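Local coordinates for DUF3298 domain-containing protein (Pseudomonas aeruginosa, PDB 4E72) that is of unknown function but belongs to the DUF3298 family and is probably made with a signal peptide, consistent with an exported lipoprotein, at residues 172-177 against 190-196; 168-172 against 197-201; 16-20 against 72-77. All blocks are in the same frame, centred on the assembly; numbering follows the deposited sequence.

In the fold
From the N terminus, contact 3 comes first. It joins the end of edge strand 12-19 to helix 68-78 and closes a loop that holds strand 30-37 and helix 44-54. The chain then builds the rest of the mixed sheet and helix 142-159 before contact 2 opens at the end of helix 166-171. Contact 1 starts where contact 2's first segment stops, at the shared Trp172. It closes first, across the hairpin of strands 179-181 and 187-190, and so lies within the larger loop of contact 2. Contacts 1 and 2 touch and belong to the DUF3298 region. The centre of contact 3 is about 32 Å from that of contact 1.

Contact 1 (172-177 against 190-196); sequences WPFQRT and KYDAYSI
Tyr191 gives its phenol proton to the backbone of Gln175. The bond from Tyr191 OH to Gln175 O is 2.7 Å long and lies in the carbonyl plane, with a C=O...O angle of 158°. Thr177 OG1 donates in the other direction, to Lys190 O at 2.7 Å. The same threonine also covers one face of the Tyr191 ring. Its CB stands 3.7 Å from the ring centroid, a CH-pi contact. With OG1 opposite the backbone N (chi1 -177°), the hydroxyl points to Lys190 O and the CG2 methyl is left over the Tyr191 ring. Ile196 CD1 packs on the opposite face of Tyr191.

At the far end, Trp172 points its edge at the face of Tyr194, with the planes at 74°. Trp172 CH2 is 3.6 Å from Tyr194 CD1. Between these ends, Ile196 CG2 packs 3.8 Å from Gln175 CB. One water donates to Trp172 O and Ile196 O. Another donates to Thr177 OG1 and accepts from Asp192 N.

A type II beta turn from Asp192 to Ser195 places Tyr194 and Ser195. Ser195 OG donates to Asp192 O, fastening the turn. Further out, Leu206 of strand 205-208 touches Phe174, Tyr191 and Ile196.

Side-chain hydroxyls, waters and aromatic and aliphatic packing join the two loops. No direct backbone hydrogen bond crosses between these segments, and the Tyr191 and Thr177 hydroxyls satisfy backbone carbonyls instead.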
loop_
_atom_site.group_PDB
_atom_site.type_symbol
_atom_site.label_atom_id
_atom_site.label_comp_id
_atom_site.label_asym_id
_atom_site.label_seq_id
_atom_site.Cartn_x
_atom_site.Cartn_y
_atom_site.Cartn_z
ATOM N N TRP A 172 15.132 -15.161 6.337
ATOM C CA TRP A 172 14.514 -13.951 5.834
ATOM C C TRP A 172 15.550 -12.850 5.709
ATOM O O TRP A 172 15.588 -11.950 6.550
ATOM C CB TRP A 172 13.354 -13.526 6.745
ATOM C CG TRP A 172 12.325 -14.593 6.973
ATOM C CD1 TRP A 172 12.219 -15.417 8.062
ATOM C CD2 TRP A 172 11.253 -14.951 6.090
ATOM N NE1 TRP A 172 11.129 -16.246 7.926
ATOM C CE2 TRP A 172 10.523 -15.990 6.715
ATOM C CE3 TRP A 172 10.852 -14.513 4.812
ATOM C CZ2 TRP A 172 9.409 -16.589 6.111
ATOM C CZ3 TRP A 172 9.739 -15.099 4.222
ATOM C CH2 TRP A 172 9.024 -16.110 4.879
ATOM N N PRO A 173 16.404 -12.868 4.661
ATOM C CA PRO A 173 17.359 -11.756 4.513
ATOM C C PRO A 173 16.610 -10.468 4.174
ATOM O O PRO A 173 15.427 -10.503 3.809
ATOM C CB PRO A 173 18.277 -12.212 3.365
ATOM C CG PRO A 173 17.462 -13.155 2.573
ATOM C CD PRO A 173 16.498 -13.819 3.530
ATOM N N PHE A 174 17.286 -9.337 4.318
ATOM C CA PHE A 174 16.723 -8.053 3.956
ATOM C C PHE A 174 16.441 -8.049 2.434
ATOM O O PHE A 174 17.174 -8.666 1.649
ATOM C CB PHE A 174 17.655 -6.912 4.384
ATOM C CG PHE A 174 17.090 -5.541 4.081
ATOM C CD1 PHE A 174 15.852 -5.153 4.587
ATOM C CD2 PHE A 174 17.757 -4.670 3.229
ATOM C CE1 PHE A 174 15.319 -3.899 4.285
ATOM C CE2 PHE A 174 17.210 -3.420 2.917
ATOM C CZ PHE A 174 16.011 -3.035 3.465
ATOM N N GLN A 175 15.349 -7.403 2.053
ATOM C CA GLN A 175 14.860 -7.313 0.678
ATOM C C GLN A 175 14.358 -5.913 0.426
ATOM O O GLN A 175 13.973 -5.241 1.381
ATOM C CB GLN A 175 13.692 -8.324 0.505
ATOM C CG GLN A 175 13.505 -8.868 -0.904
ATOM C CD GLN A 175 12.155 -9.514 -1.121
ATOM O OE1 GLN A 175 11.720 -10.395 -0.369
ATOM N NE2 GLN A 175 11.484 -9.126 -2.196
ATOM N N ARG A 176 14.309 -5.473 -0.838
ATOM C CA ARG A 176 13.723 -4.168 -1.135
ATOM C C ARG A 176 12.204 -4.319 -1.117
ATOM O O ARG A 176 11.688 -5.438 -1.149
ATOM C CB ARG A 176 14.175 -3.632 -2.512
ATOM C CG ARG A 176 15.635 -3.185 -2.621
ATOM C CD ARG A 176 15.877 -2.716 -4.044
ATOM N NE ARG A 176 17.262 -2.325 -4.288
ATOM C CZ ARG A 176 17.657 -1.602 -5.330
ATOM N NH1 ARG A 176 16.777 -1.201 -6.242
ATOM N NH2 ARG A 176 18.933 -1.262 -5.464
ATOM N N THR A 177 11.490 -3.205 -1.137
ATOM C CA THR A 177 10.040 -3.225 -1.217
ATOM C C THR A 177 9.586 -2.156 -2.202
ATOM O O THR A 177 10.197 -1.102 -2.220
ATOM C CB THR A 177 9.368 -3.069 0.184
ATOM O OG1 THR A 177 7.947 -3.171 0.015
ATOM C CG2 THR A 177 9.730 -1.745 0.909
ATOM N N LYS A 190 6.868 -0.434 3.804
ATOM C CA LYS A 190 5.895 -1.473 4.111
ATOM C C LYS A 190 6.142 -2.707 3.225
ATOM O O LYS A 190 6.269 -2.588 2.007
ATOM C CB LYS A 190 4.471 -0.916 3.939
ATOM C CG LYS A 190 3.369 -1.952 4.056
ATOM C CD LYS A 190 2.855 -2.073 5.440
ATOM C CE LYS A 190 1.395 -1.732 5.511
ATOM N NZ LYS A 190 0.868 -2.003 6.866
ATOM N N TYR A 191 6.193 -3.886 3.860
ATOM C CA TYR A 191 6.506 -5.148 3.210
ATOM C C TYR A 191 5.303 -6.033 3.026
ATOM O O TYR A 191 4.434 -6.126 3.893
ATOM C CB TYR A 191 7.589 -5.912 4.010
ATOM C CG TYR A 191 8.938 -5.294 3.748
ATOM C CD1 TYR A 191 9.271 -4.048 4.280
ATOM C CD2 TYR A 191 9.840 -5.890 2.869
ATOM C CE1 TYR A 191 10.479 -3.430 3.976
ATOM C CE2 TYR A 191 11.052 -5.279 2.558
ATOM C CZ TYR A 191 11.355 -4.034 3.088
ATOM O OH TYR A 191 12.524 -3.388 2.742
ATOM N N ASP A 192 5.281 -6.712 1.883
ATOM C CA ASP A 192 4.267 -7.708 1.608
ATOM C C ASP A 192 4.474 -8.840 2.591
ATOM O O ASP A 192 5.603 -9.069 3.051
ATOM C CB ASP A 192 4.372 -8.199 0.153
ATOM C CG ASP A 192 3.744 -7.228 -0.844
ATOM O OD1 ASP A 192 2.551 -6.848 -0.645
ATOM O OD2 ASP A 192 4.413 -6.895 -1.855
ATOM N N ALA A 193 3.393 -9.528 2.936
ATOM C CA ALA A 193 3.462 -10.703 3.805
ATOM C C ALA A 193 4.399 -11.732 3.157
ATOM O O ALA A 193 4.456 -11.808 1.927
ATOM C CB ALA A 193 2.066 -11.292 3.974
ATOM N N TYR A 194 5.182 -12.449 3.964
ATOM C CA TYR A 194 6.061 -13.507 3.487
ATOM C C TYR A 194 7.228 -13.000 2.616
ATOM O O TYR A 194 7.702 -13.753 1.778
ATOM C CB TYR A 194 5.213 -14.542 2.694
ATOM C CG TYR A 194 5.700 -15.967 2.782
ATOM C CD1 TYR A 194 5.632 -16.676 3.981
ATOM C CD2 TYR A 194 6.140 -16.642 1.647
ATOM C CE1 TYR A 194 6.015 -18.013 4.052
ATOM C CE2 TYR A 194 6.494 -17.987 1.698
ATOM C CZ TYR A 194 6.459 -18.660 2.909
ATOM O OH TYR A 194 6.890 -19.960 2.981
ATOM N N SER A 195 7.732 -11.762 2.832
ATOM C CA SER A 195 8.880 -11.278 2.055
ATOM C C SER A 195 10.123 -11.175 2.937
ATOM O O SER A 195 11.185 -11.604 2.502
ATOM C CB SER A 195 8.585 -9.938 1.389
ATOM O OG SER A 195 8.196 -8.974 2.342
ATOM N N ILE A 196 9.997 -10.588 4.162
ATOM C CA ILE A 196 11.082 -10.442 5.137
ATOM C C ILE A 196 10.692 -11.080 6.490
ATOM O O ILE A 196 11.449 -10.973 7.471
ATOM C CB ILE A 196 11.567 -8.963 5.318
ATOM C CG1 ILE A 196 10.412 -8.002 5.767
ATOM C CG2 ILE A 196 12.344 -8.473 4.071
ATOM C CD1 ILE A 196 10.861 -6.747 6.524
HETATM O O HOH W 1 13.893 -10.239 8.211
HETATM O O HOH W 2 13.568 -12.441 2.780
HETATM O O HOH W 3 7.143 -5.964 -0.070
#

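Contact 2 (168-172 against 197-201); sequences FQKTW and APYSY
Trp172 N donates to Phe168 O at 2.8 Å, a helical bond that closes the last turn of helix 166-171. Both residues turn their rings to the loop 197-201: this is the C-terminal end of helix 166-171 packed on the loop before strand 205-208. Segment 197-201 ends in a short 3-10 segment, in which Tyr201 N bonds to Pro198 O at 3.0 Å.

The Trp172 indole lies flat against the Ala197-Pro198 peptide. Ala197 C sits over one of its faces, and Ala197 CA makes a CH-pi contact 4.0 Å from the centroid of the five-membered ring. The methyl CG2 of Thr171 lies on the opposite face, so the indole is sandwiched.

Phe168 works beside it. Its CG is turned away from the backbone N (chi1 -177°), and the ring extends toward the loop. The edge of Phe168 meets the face of Tyr201 in an edge-to-face pair, with the centroids 5.7 Å apart and the planes at 61°. Trp172 CD1 stands over the centre of one Phe168 face, so the two rings brace each other. Trp156 of helix 142-159 touches Ala197 and Tyr201, and Leu162 touches Phe168 and Tyr201.

No hydrogen bond spans the two segments, and the contact rests on carbon packing and ring faces. Pro198 CD touches both aromatic groups, 3.6 Å from Trp172 NE1 and 3.7 Å from Phe168 CE2.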
loop_
_atom_site.group_PDB
_atom_site.type_symbol
_atom_site.label_atom_id
_atom_site.label_comp_id
_atom_site.label_asym_id
_atom_site.label_seq_id
_atom_site.Cartn_x
_atom_site.Cartn_y
_atom_site.Cartn_z
ATOM N N PHE A 168 16.487 -17.104 11.818
ATOM C CA PHE A 168 15.469 -16.223 11.232
ATOM C C PHE A 168 16.103 -15.316 10.169
ATOM O O PHE A 168 15.519 -15.139 9.095
ATOM C CB PHE A 168 14.810 -15.363 12.324
ATOM C CG PHE A 168 13.698 -14.463 11.839
ATOM C CD1 PHE A 168 13.977 -13.205 11.307
ATOM C CD2 PHE A 168 12.364 -14.851 11.959
ATOM C CE1 PHE A 168 12.949 -12.382 10.844
ATOM C CE2 PHE A 168 11.334 -14.007 11.535
ATOM C CZ PHE A 168 11.636 -12.788 10.960
ATOM N N GLN A 169 17.270 -14.727 10.479
ATOM C CA GLN A 169 17.993 -13.804 9.592
ATOM C C GLN A 169 18.444 -14.477 8.285
ATOM O O GLN A 169 18.298 -13.866 7.229
ATOM C CB GLN A 169 19.183 -13.168 10.318
ATOM C CG GLN A 169 18.739 -12.038 11.249
ATOM C CD GLN A 169 19.866 -11.413 12.030
ATOM O OE1 GLN A 169 20.955 -11.148 11.501
ATOM N NE2 GLN A 169 19.611 -11.139 13.309
ATOM N N LYS A 170 18.915 -15.755 8.347
ATOM C CA LYS A 170 19.315 -16.524 7.160
ATOM C C LYS A 170 18.097 -16.889 6.324
ATOM O O LYS A 170 18.186 -16.913 5.094
ATOM C CB LYS A 170 20.097 -17.787 7.530
ATOM C CG LYS A 170 21.407 -17.545 8.294
ATOM C CD LYS A 170 22.425 -16.643 7.564
ATOM C CE LYS A 170 23.254 -15.810 8.518
ATOM N NZ LYS A 170 22.456 -14.740 9.177
ATOM N N THR A 171 16.959 -17.169 6.986
ATOM C CA THR A 171 15.708 -17.540 6.319
ATOM C C THR A 171 15.065 -16.307 5.662
ATOM O O THR A 171 14.487 -16.406 4.580
ATOM C CB THR A 171 14.763 -18.201 7.339
ATOM O OG1 THR A 171 15.389 -19.383 7.833
ATOM C CG2 THR A 171 13.409 -18.561 6.759
ATOM N N TRP A 172 15.132 -15.161 6.337
ATOM C CA TRP A 172 14.514 -13.951 5.834
ATOM C C TRP A 172 15.550 -12.850 5.709
ATOM O O TRP A 172 15.588 -11.950 6.550
ATOM C CB TRP A 172 13.354 -13.526 6.745
ATOM C CG TRP A 172 12.325 -14.593 6.973
ATOM C CD1 TRP A 172 12.219 -15.417 8.062
ATOM C CD2 TRP A 172 11.253 -14.951 6.090
ATOM N NE1 TRP A 172 11.129 -16.246 7.926
ATOM C CE2 TRP A 172 10.523 -15.990 6.715
ATOM C CE3 TRP A 172 10.852 -14.513 4.812
ATOM C CZ2 TRP A 172 9.409 -16.589 6.111
ATOM C CZ3 TRP A 172 9.739 -15.099 4.222
ATOM C CH2 TRP A 172 9.024 -16.110 4.879
ATOM N N ALA A 197 9.524 -11.754 6.547
ATOM C CA ALA A 197 9.043 -12.399 7.779
ATOM C C ALA A 197 7.924 -13.366 7.476
ATOM O O ALA A 197 7.241 -13.156 6.485
ATOM C CB ALA A 197 8.550 -11.338 8.766
ATOM N N PRO A 198 7.598 -14.330 8.368
ATOM C CA PRO A 198 6.417 -15.193 8.114
ATOM C C PRO A 198 5.124 -14.386 8.215
ATOM O O PRO A 198 5.141 -13.258 8.723
ATOM C CB PRO A 198 6.487 -16.256 9.235
ATOM C CG PRO A 198 7.844 -16.141 9.828
ATOM C CD PRO A 198 8.288 -14.709 9.621
ATOM N N TYR A 199 4.003 -14.966 7.766
ATOM C CA TYR A 199 2.657 -14.353 7.797
ATOM C C TYR A 199 2.239 -13.885 9.193
ATOM O O TYR A 199 1.525 -12.897 9.289
ATOM C CB TYR A 199 1.611 -15.342 7.273
ATOM C CG TYR A 199 1.287 -15.182 5.805
ATOM C CD1 TYR A 199 2.126 -15.702 4.825
ATOM C CD2 TYR A 199 0.106 -14.571 5.396
ATOM C CE1 TYR A 199 1.846 -15.535 3.469
ATOM C CE2 TYR A 199 -0.208 -14.436 4.040
ATOM C CZ TYR A 199 0.673 -14.904 3.078
ATOM O OH TYR A 199 0.379 -14.773 1.738
ATOM N N SER A 200 2.681 -14.570 10.269
ATOM C CA SER A 200 2.385 -14.164 11.653
ATOM C C SER A 200 2.828 -12.706 11.951
ATOM O O SER A 200 2.187 -12.039 12.764
ATOM C CB SER A 200 3.052 -15.106 12.644
ATOM O OG SER A 200 4.458 -15.107 12.461
ATOM N N TYR A 201 3.890 -12.208 11.276
ATOM C CA TYR A 201 4.375 -10.819 11.448
ATOM C C TYR A 201 3.591 -9.830 10.554
ATOM O O TYR A 201 3.904 -8.642 10.536
ATOM C CB TYR A 201 5.885 -10.724 11.159
ATOM C CG TYR A 201 6.737 -11.400 12.212
ATOM C CD1 TYR A 201 6.939 -12.777 12.195
ATOM C CD2 TYR A 201 7.313 -10.667 13.245
ATOM C CE1 TYR A 201 7.692 -13.411 13.183
ATOM C CE2 TYR A 201 8.055 -11.292 14.252
ATOM C CZ TYR A 201 8.258 -12.664 14.206
ATOM O OH TYR A 201 9.014 -13.282 15.175
#

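Contact 3 (16-20 against 72-77); sequences SEHLK and ERQFLD
His18 ND1 donates to Glu72 OE2 at 2.7 Å, with an N-H...O angle of 160°. The oxygen lies close to the plane of the imidazole, at its edge. The nitrogen, however, meets OE2 from above the carboxylate, 43° out of its plane. Glu72 reaches across with an extended chain. A water lies 2.6 Å from Glu72 OE2 and 2.8 Å from Ser16 OG and probably bridges them.

The other direct polar bond is at the far end. Lys20 NZ donates to Leu76 O at 2.9 Å. The lysine chain is extended until its last torsion, where it bends (chi4 75°) and brings the ammonium beside the helix. A water accepts from Lys20 NZ and donates to Asp77 O. The positive charge thus sits by carbonyls in the last turn of the helix, where the helix dipole would probably favour it.

These bonds tie edge strand 12-19 of the mixed sheet to helix 68-78. The axes of strand 16-19 and helix 72-77 approach to 10.0 Å and run roughly the same way. Strand 30-37 is the antiparallel neighbour of 12-19, and the helix also packs on it, through Phe75 and Leu76 on Val31.

Between the two polar bonds Leu76 packs on the strand backbone. Its CD2 lies 3.7 Å from Lys20 N and 3.9 Å from His18 O. The other methyl, CD1, is 4.0 Å from Leu19 O.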
loop_
_atom_site.group_PDB
_atom_site.type_symbol
_atom_site.label_atom_id
_atom_site.label_comp_id
_atom_site.label_asym_id
_atom_site.label_seq_id
_atom_site.Cartn_x
_atom_site.Cartn_y
_atom_site.Cartn_z
ATOM N N SER A 16 -19.171 -0.783 -0.435
ATOM C CA SER A 16 -20.166 -1.758 -0.876
ATOM C C SER A 16 -19.686 -3.186 -0.666
ATOM O O SER A 16 -18.504 -3.484 -0.828
ATOM C CB SER A 16 -20.489 -1.556 -2.363
ATOM O OG SER A 16 -19.412 -1.937 -3.210
ATOM N N GLU A 17 -20.617 -4.069 -0.335
ATOM C CA GLU A 17 -20.407 -5.500 -0.214
ATOM C C GLU A 17 -21.507 -6.149 -1.045
ATOM O O GLU A 17 -22.690 -5.913 -0.782
ATOM C CB GLU A 17 -20.420 -5.957 1.240
ATOM C CG GLU A 17 -20.181 -7.454 1.405
ATOM C CD GLU A 17 -19.661 -7.839 2.778
ATOM O OE1 GLU A 17 -20.491 -7.984 3.703
ATOM O OE2 GLU A 17 -18.424 -7.965 2.941
ATOM N N HIS A 18 -21.120 -6.907 -2.087
ATOM C CA HIS A 18 -22.088 -7.544 -2.961
ATOM C C HIS A 18 -21.856 -9.041 -3.050
ATOM O O HIS A 18 -20.718 -9.526 -3.165
ATOM C CB HIS A 18 -22.080 -6.902 -4.353
ATOM C CG HIS A 18 -22.509 -5.457 -4.364
ATOM N ND1 HIS A 18 -21.806 -4.503 -5.075
ATOM C CD2 HIS A 18 -23.567 -4.856 -3.768
ATOM C CE1 HIS A 18 -22.450 -3.361 -4.891
ATOM N NE2 HIS A 18 -23.511 -3.521 -4.107
ATOM N N LEU A 19 -22.963 -9.776 -2.952
ATOM C CA LEU A 19 -22.979 -11.224 -3.053
ATOM C C LEU A 19 -23.343 -11.613 -4.445
ATOM O O LEU A 19 -24.052 -10.853 -5.110
ATOM C CB LEU A 19 -24.012 -11.834 -2.058
ATOM C CG LEU A 19 -23.702 -11.757 -0.568
ATOM C CD1 LEU A 19 -24.749 -12.512 0.215
ATOM C CD2 LEU A 19 -22.327 -12.336 -0.239
ATOM N N LYS A 20 -22.884 -12.799 -4.898
ATOM C CA LYS A 20 -23.288 -13.374 -6.197
ATOM C C LYS A 20 -24.826 -13.476 -6.220
ATOM O O LYS A 20 -25.407 -14.008 -5.282
ATOM C CB LYS A 20 -22.660 -14.766 -6.430
ATOM C CG LYS A 20 -23.049 -15.408 -7.759
ATOM C CD LYS A 20 -22.165 -16.598 -8.099
ATOM C CE LYS A 20 -22.577 -17.291 -9.383
ATOM N NZ LYS A 20 -22.191 -16.527 -10.622
ATOM N N GLU A 72 -15.853 -6.294 -10.282
ATOM C CA GLU A 72 -16.835 -6.886 -9.365
ATOM C C GLU A 72 -17.771 -7.842 -10.128
ATOM O O GLU A 72 -17.924 -8.988 -9.723
ATOM C CB GLU A 72 -17.608 -5.766 -8.637
ATOM C CG GLU A 72 -18.996 -6.155 -8.153
ATOM C CD GLU A 72 -19.600 -5.090 -7.274
ATOM O OE1 GLU A 72 -20.207 -4.140 -7.818
ATOM O OE2 GLU A 72 -19.421 -5.178 -6.039
ATOM N N ARG A 73 -18.308 -7.388 -11.276
ATOM C CA ARG A 73 -19.162 -8.155 -12.187
ATOM C C ARG A 73 -18.413 -9.410 -12.688
ATOM O O ARG A 73 -18.965 -10.515 -12.613
ATOM C CB ARG A 73 -19.610 -7.251 -13.352
ATOM C CG ARG A 73 -20.299 -7.926 -14.534
ATOM C CD ARG A 73 -20.970 -6.892 -15.440
ATOM N NE ARG A 73 -20.032 -5.950 -16.073
ATOM C CZ ARG A 73 -19.968 -4.640 -15.820
ATOM N NH1 ARG A 73 -20.769 -4.090 -14.910
ATOM N NH2 ARG A 73 -19.103 -3.872 -16.468
ATOM N N GLN A 74 -17.168 -9.240 -13.192
ATOM C CA GLN A 74 -16.377 -10.370 -13.674
ATOM C C GLN A 74 -16.073 -11.400 -12.542
ATOM O O GLN A 74 -16.284 -12.591 -12.748
ATOM C CB GLN A 74 -15.081 -9.895 -14.328
ATOM C CG GLN A 74 -14.321 -11.041 -15.018
ATOM C CD GLN A 74 -12.965 -10.649 -15.544
ATOM O OE1 GLN A 74 -12.632 -9.471 -15.694
ATOM N NE2 GLN A 74 -12.158 -11.642 -15.852
ATOM N N PHE A 75 -15.628 -10.946 -11.354
ATOM C CA PHE A 75 -15.311 -11.858 -10.235
ATOM C C PHE A 75 -16.532 -12.668 -9.818
ATOM O O PHE A 75 -16.421 -13.879 -9.669
ATOM C CB PHE A 75 -14.733 -11.089 -9.013
ATOM C CG PHE A 75 -14.325 -12.001 -7.877
ATOM C CD1 PHE A 75 -13.044 -12.531 -7.815
ATOM C CD2 PHE A 75 -15.234 -12.354 -6.881
ATOM C CE1 PHE A 75 -12.675 -13.397 -6.768
ATOM C CE2 PHE A 75 -14.865 -13.216 -5.836
ATOM C CZ PHE A 75 -13.584 -13.720 -5.782
ATOM N N LEU A 76 -17.693 -12.007 -9.638
ATOM C CA LEU A 76 -18.938 -12.670 -9.242
ATOM C C LEU A 76 -19.434 -13.647 -10.313
ATOM O O LEU A 76 -20.037 -14.667 -9.974
ATOM C CB LEU A 76 -20.043 -11.630 -8.925
ATOM C CG LEU A 76 -19.847 -10.742 -7.656
ATOM C CD1 LEU A 76 -20.989 -9.763 -7.502
ATOM C CD2 LEU A 76 -19.709 -11.579 -6.366
ATOM N N ASP A 77 -19.153 -13.359 -11.594
ATOM C CA ASP A 77 -19.596 -14.201 -12.713
ATOM C C ASP A 77 -18.761 -15.487 -12.839
ATOM O O ASP A 77 -19.264 -16.474 -13.347
ATOM C CB ASP A 77 -19.559 -13.407 -14.048
ATOM C CG ASP A 77 -20.351 -14.044 -15.186
ATOM O OD1 ASP A 77 -21.601 -14.165 -15.055
ATOM O OD2 ASP A 77 -19.729 -14.413 -16.212
HETATM O O HOH W 4 -18.568 -4.509 -3.701
HETATM O O HOH W 5 -21.809 -17.220 -13.556
#